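Local coordinates for protein lysine cyclodeaminase (Streptomyces pristinaespiralis, PDB 5YU3) that catalyses the NAD-dependent cyclisation of L-lysine to L-pipecolic acid with loss of ammonia, and also recognises L-ornithine and L-2,4-diaminobutyric acid, at residues A[2-14]-A[315-329]. Numbering follows the deposited sequence.
Sequences ETWVLGRRDVAEV and FLEAAAERDLGIRVG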
loop_
_atom_site.group_PDB
_atom_site.type_symbol
_atom_site.label_atom_id
_atom_site.label_comp_id
_atom_site.label_asym_id
_atom_site.label_seq_id
_atom_site.Cartn_x
_atom_site.Cartn_y
_atom_site.Cartn_z
ATOM N N GLU A 2 17.184 5.801 10.441
ATOM C CA GLU A 2 16.517 4.565 10.806
ATOM C C GLU A 2 15.030 4.830 10.957
ATOM O O GLU A 2 14.606 5.963 11.216
ATOM C CB GLU A 2 17.082 3.974 12.097
ATOM C CG GLU A 2 18.543 3.554 12.006
ATOM C CD GLU A 2 19.091 3.121 13.350
ATOM O OE1 GLU A 2 19.006 3.922 14.300
ATOM O OE2 GLU A 2 19.590 1.979 13.459
ATOM N N THR A 3 14.243 3.776 10.783
ATOM C CA THR A 3 12.802 3.883 10.924
ATOM C C THR A 3 12.432 3.926 12.400
ATOM O O THR A 3 12.929 3.123 13.196
ATOM C CB THR A 3 12.114 2.704 10.238
ATOM O OG1 THR A 3 12.396 2.734 8.835
ATOM C CG2 THR A 3 10.607 2.772 10.425
ATOM N N TRP A 4 11.559 4.859 12.760
ATOM C CA TRP A 4 11.017 4.928 14.113
ATOM C C TRP A 4 9.859 3.943 14.201
ATOM O O TRP A 4 8.830 4.132 13.544
ATOM C CB TRP A 4 10.563 6.353 14.398
ATOM C CG TRP A 4 10.078 6.640 15.787
ATOM C CD1 TRP A 4 10.308 5.912 16.920
ATOM C CD2 TRP A 4 9.281 7.761 16.179
ATOM N NE1 TRP A 4 9.694 6.520 18.000
ATOM C CE2 TRP A 4 9.050 7.649 17.565
ATOM C CE3 TRP A 4 8.721 8.841 15.484
ATOM C CZ2 TRP A 4 8.302 8.585 18.273
ATOM C CZ3 TRP A 4 7.968 9.769 16.189
ATOM C CH2 TRP A 4 7.771 9.635 17.573
ATOM N N VAL A 5 10.024 2.874 14.975
ATOM C CA VAL A 5 8.986 1.859 15.134
ATOM C C VAL A 5 8.365 2.037 16.509
ATOM O O VAL A 5 9.069 1.995 17.524
ATOM C CB VAL A 5 9.531 0.433 14.968
ATOM C CG1 VAL A 5 8.430 -0.582 15.222
ATOM C CG2 VAL A 5 10.103 0.237 13.569
ATOM N N LEU A 6 7.049 2.219 16.546
ATOM C CA LEU A 6 6.300 2.175 17.796
ATOM C C LEU A 6 5.772 0.756 17.980
ATOM O O LEU A 6 4.853 0.339 17.276
ATOM C CB LEU A 6 5.161 3.189 17.777
ATOM C CG LEU A 6 5.529 4.666 17.687
ATOM C CD1 LEU A 6 4.281 5.515 17.879
ATOM C CD2 LEU A 6 6.595 5.022 18.722
ATOM N N GLY A 7 6.350 0.008 18.918
ATOM C CA GLY A 7 5.810 -1.302 19.216
ATOM C C GLY A 7 4.429 -1.210 19.843
ATOM O O GLY A 7 3.997 -0.151 20.310
ATOM N N ARG A 8 3.717 -2.344 19.840
ATOM C CA ARG A 8 2.436 -2.420 20.548
ATOM C C ARG A 8 2.581 -1.949 21.994
ATOM O O ARG A 8 1.655 -1.353 22.559
ATOM C CB ARG A 8 1.888 -3.856 20.510
ATOM C CG ARG A 8 2.823 -4.914 21.106
ATOM C CD ARG A 8 2.197 -6.318 21.180
ATOM N NE ARG A 8 1.821 -6.815 19.857
ATOM C CZ ARG A 8 2.181 -7.990 19.342
ATOM N NH1 ARG A 8 2.947 -8.832 20.032
ATOM N NH2 ARG A 8 1.768 -8.323 18.124
ATOM N N ARG A 9 3.738 -2.207 22.604
ATOM C CA ARG A 9 3.982 -1.754 23.969
ATOM C C ARG A 9 4.020 -0.231 24.036
ATOM O O ARG A 9 3.432 0.373 24.942
ATOM C CB ARG A 9 5.287 -2.372 24.480
ATOM C CG ARG A 9 5.917 -1.655 25.658
ATOM C CD ARG A 9 5.234 -2.031 26.959
ATOM N NE ARG A 9 5.909 -1.440 28.116
ATOM C CZ ARG A 9 5.422 -1.478 29.354
ATOM N NH1 ARG A 9 4.265 -2.087 29.588
ATOM N NH2 ARG A 9 6.087 -0.913 30.352
ATOM N N ASP A 10 4.658 0.411 23.052
ATOM C CA ASP A 10 4.719 1.867 23.033
ATOM C C ASP A 10 3.335 2.478 22.841
ATOM O O ASP A 10 2.992 3.463 23.501
ATOM C CB ASP A 10 5.667 2.332 21.931
ATOM C CG ASP A 10 7.077 1.802 22.119
ATOM O OD1 ASP A 10 7.697 2.116 23.151
ATOM O OD2 ASP A 10 7.560 1.066 21.236
ATOM N N VAL A 11 2.530 1.920 21.933
ATOM C CA VAL A 11 1.171 2.421 21.766
ATOM C C VAL A 11 0.376 2.245 23.057
ATOM O O VAL A 11 -0.348 3.152 23.485
ATOM C CB VAL A 11 0.490 1.728 20.569
ATOM C CG1 VAL A 11 -0.988 2.020 20.562
ATOM C CG2 VAL A 11 1.144 2.200 19.261
ATOM N N ALA A 12 0.519 1.090 23.710
ATOM C CA ALA A 12 -0.152 0.868 24.990
ATOM C C ALA A 12 0.275 1.898 26.034
ATOM O O ALA A 12 -0.553 2.391 26.810
ATOM C CB ALA A 12 0.135 -0.552 25.482
ATOM N N GLU A 13 1.557 2.255 26.053
ATOM C CA GLU A 13 2.020 3.204 27.057
ATOM C C GLU A 13 1.525 4.608 26.761
ATOM O O GLU A 13 1.253 5.371 27.691
ATOM C CB GLU A 13 3.543 3.166 27.156
ATOM C CG GLU A 13 4.062 1.875 27.784
ATOM C CD GLU A 13 3.607 1.720 29.222
ATOM O OE1 GLU A 13 4.253 2.319 30.110
ATOM O OE2 GLU A 13 2.602 1.015 29.466
ATOM N N VAL A 14 1.381 4.967 25.482
ATOM C CA VAL A 14 0.813 6.271 25.156
ATOM C C VAL A 14 -0.609 6.375 25.690
ATOM O O VAL A 14 -0.975 7.362 26.339
ATOM C CB VAL A 14 0.862 6.530 23.639
ATOM C CG1 VAL A 14 -0.033 7.719 23.288
ATOM C CG2 VAL A 14 2.303 6.822 23.194
ATOM N N PHE A 315 -0.492 10.313 17.951
ATOM C CA PHE A 315 0.352 9.316 18.600
ATOM C C PHE A 315 1.830 9.692 18.525
ATOM O O PHE A 315 2.565 9.531 19.503
ATOM C CB PHE A 315 0.133 7.942 17.966
ATOM C CG PHE A 315 -1.017 7.185 18.558
ATOM C CD1 PHE A 315 -0.846 6.433 19.708
ATOM C CD2 PHE A 315 -2.275 7.250 17.984
ATOM C CE1 PHE A 315 -1.911 5.733 20.262
ATOM C CE2 PHE A 315 -3.347 6.556 18.536
ATOM C CZ PHE A 315 -3.160 5.798 19.681
ATOM N N LEU A 316 2.297 10.158 17.364
ATOM C CA LEU A 316 3.720 10.474 17.239
ATOM C C LEU A 316 4.105 11.667 18.102
ATOM O O LEU A 316 5.228 11.716 18.620
ATOM C CB LEU A 316 4.079 10.749 15.778
ATOM C CG LEU A 316 3.952 9.558 14.834
ATOM C CD1 LEU A 316 4.483 9.927 13.456
ATOM C CD2 LEU A 316 4.660 8.325 15.393
ATOM N N GLU A 317 3.206 12.644 18.256
ATOM C CA GLU A 317 3.479 13.764 19.151
ATOM C C GLU A 317 3.667 13.282 20.584
ATOM O O GLU A 317 4.621 13.678 21.267
ATOM C CB GLU A 317 2.347 14.790 19.072
ATOM C CG GLU A 317 2.349 15.607 17.786
ATOM C CD GLU A 317 1.140 16.514 17.670
ATOM O OE1 GLU A 317 0.360 16.579 18.635
ATOM O OE2 GLU A 317 0.969 17.146 16.606
ATOM N N ALA A 318 2.760 12.422 21.057
ATOM C CA ALA A 318 2.878 11.896 22.415
ATOM C C ALA A 318 4.104 11.003 22.556
ATOM O O ALA A 318 4.806 11.061 23.574
ATOM C CB ALA A 318 1.606 11.136 22.801
ATOM N N ALA A 319 4.379 10.167 21.546
ATOM C CA ALA A 319 5.537 9.281 21.612
ATOM C C ALA A 319 6.846 10.063 21.563
ATOM O O ALA A 319 7.808 9.715 22.260
ATOM C CB ALA A 319 5.481 8.260 20.472
ATOM N N ALA A 320 6.909 11.116 20.741
ATOM C CA ALA A 320 8.126 11.920 20.666
ATOM C C ALA A 320 8.393 12.637 21.984
ATOM O O ALA A 320 9.539 12.699 22.446
ATOM C CB ALA A 320 8.019 12.931 19.525
ATOM N N GLU A 321 7.339 13.198 22.583
ATOM C CA GLU A 321 7.427 13.847 23.887
ATOM C C GLU A 321 8.040 12.924 24.934
ATOM O O GLU A 321 8.810 13.368 25.798
ATOM C CB GLU A 321 6.016 14.257 24.304
ATOM C CG GLU A 321 5.879 15.377 25.293
ATOM C CD GLU A 321 4.446 15.473 25.778
ATOM O OE1 GLU A 321 3.528 15.363 24.929
ATOM O OE2 GLU A 321 4.235 15.622 27.001
ATOM N N ARG A 322 7.695 11.641 24.881
ATOM C CA ARG A 322 8.095 10.660 25.882
ATOM C C ARG A 322 9.256 9.792 25.432
ATOM O O ARG A 322 9.621 8.849 26.143
ATOM C CB ARG A 322 6.901 9.778 26.242
ATOM C CG ARG A 322 5.771 10.571 26.867
ATOM C CD ARG A 322 4.473 9.772 26.955
ATOM N NE ARG A 322 3.607 10.383 27.964
ATOM C CZ ARG A 322 2.808 11.409 27.727
ATOM N NH1 ARG A 322 2.738 11.933 26.500
ATOM N NH2 ARG A 322 2.074 11.912 28.712
ATOM N N ASP A 323 9.830 10.082 24.266
ATOM C CA ASP A 323 10.955 9.320 23.720
ATOM C C ASP A 323 10.655 7.823 23.667
ATOM O O ASP A 323 11.496 6.981 23.999
ATOM C CB ASP A 323 12.238 9.601 24.518
ATOM C CG ASP A 323 13.487 9.194 23.760
ATOM O OD1 ASP A 323 13.462 9.248 22.509
ATOM O OD2 ASP A 323 14.485 8.803 24.404
ATOM N N LEU A 324 9.434 7.481 23.252
ATOM C CA LEU A 324 9.008 6.096 23.137
ATOM C C LEU A 324 9.371 5.519 21.763
ATOM O O LEU A 324 9.636 6.245 20.807
ATOM C CB LEU A 324 7.498 5.983 23.367
ATOM C CG LEU A 324 7.054 6.253 24.812
ATOM C CD1 LEU A 324 5.533 6.399 24.898
ATOM C CD2 LEU A 324 7.536 5.143 25.732
ATOM N N GLY A 325 9.380 4.191 21.682
ATOM C CA GLY A 325 9.633 3.494 20.437
ATOM C C GLY A 325 11.099 3.143 20.252
ATOM O O GLY A 325 11.972 3.508 21.048
ATOM N N ILE A 326 11.376 2.417 19.161
ATOM C CA ILE A 326 12.734 2.000 18.838
ATOM C C ILE A 326 13.100 2.470 17.436
ATOM O O ILE A 326 12.242 2.812 16.622
ATOM C CB ILE A 326 12.921 0.473 18.957
ATOM C CG1 ILE A 326 11.969 -0.267 18.011
ATOM C CG2 ILE A 326 12.724 0.033 20.409
ATOM C CD1 ILE A 326 12.205 -1.768 17.960
ATOM N N ARG A 327 14.400 2.510 17.172
ATOM C CA ARG A 327 14.927 2.828 15.850
ATOM C C ARG A 327 15.444 1.537 15.240
ATOM O O ARG A 327 16.266 0.848 15.850
ATOM C CB ARG A 327 16.044 3.869 15.926
ATOM C CG ARG A 327 15.589 5.229 16.392
ATOM C CD ARG A 327 15.014 6.005 15.239
ATOM N NE ARG A 327 14.304 7.192 15.695
ATOM C CZ ARG A 327 13.800 8.112 14.879
ATOM N NH1 ARG A 327 13.933 7.975 13.561
ATOM N NH2 ARG A 327 13.163 9.164 15.379
ATOM N N VAL A 328 14.951 1.192 14.055
ATOM C CA VAL A 328 15.396 -0.001 13.346
ATOM C C VAL A 328 15.871 0.418 11.964
ATOM O O VAL A 328 15.135 1.081 11.228
ATOM C CB VAL A 328 14.285 -1.064 13.232
ATOM C CG1 VAL A 328 14.855 -2.342 12.640
ATOM C CG2 VAL A 328 13.648 -1.345 14.593
ATOM N N GLY A 329 17.101 0.045 11.618
ATOM C CA GLY A 329 17.556 0.241 10.256
ATOM C C GLY A 329 16.984 -0.854 9.389
ATOM O O GLY A 329 17.468 -1.988 9.427
HETATM O O HOH W 1 18.771 -1.158 13.593
#
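Strands 3-6 and 326-328 pair antiparallel at the edge of the mixed sheet within the subunit, bringing the N-terminal strand beside one some 300 residues later in the chain. Two hydrogen-bonded pairs, Thr3 with Val328 and Val5 with Ile326, flank the non-hydrogen-bonded pair Trp4-Arg327; Val5 N reaches Ile326 O at 2.8 Å. Val5 CG2 meets Val328 CG2 on one face of this ladder, where Val5 also packs on Val328 of the second subunit. On the other, the first torsion of Trp4 (chi1 -175°) swings CG opposite the backbone N and carries the indole toward helix 315-321. Trp4 NE1 donates to Leu324 O at 2.8 Å, in the plane of both ring and carbonyl. Leu316 CD2 sits over the six-membered ring of Trp4 in a CH-pi contact, 4.2 Å from its centroid, while Ala319 CB touches Trp4 CZ2 at 3.6 Å. Arg327, bent at chi2, centres its guanidinium over Trp4 CB, CZ 3.7 Å away, with NH2 above the rim of the nearly parallel indole (8° between planes); NH1 also donates to Glu2 O. As in the ornithine cyclodeaminase/mu-crystallin family, this sheet is distinct from the NAD-binding Rossmann domain, and strand 108-113 continues it beyond strand 3-6. A Schellman motif at Asp323 ends the helix and turns the chain into Leu324 and Gly325. There Asp10 uses both oxygens: OD2 accepts a hydrogen bond from N-cap residue Gly7 through its anti lone pair, and OD1 a weak one from Gly325 N at 3.0 Å. Helices 8-14 and 315-321 run almost perpendicular (92°), Val14 CG1 fitting against Ala318 CB and the Phe315 ring, and its CG2 against Leu324 CD1 at 3.7 Å.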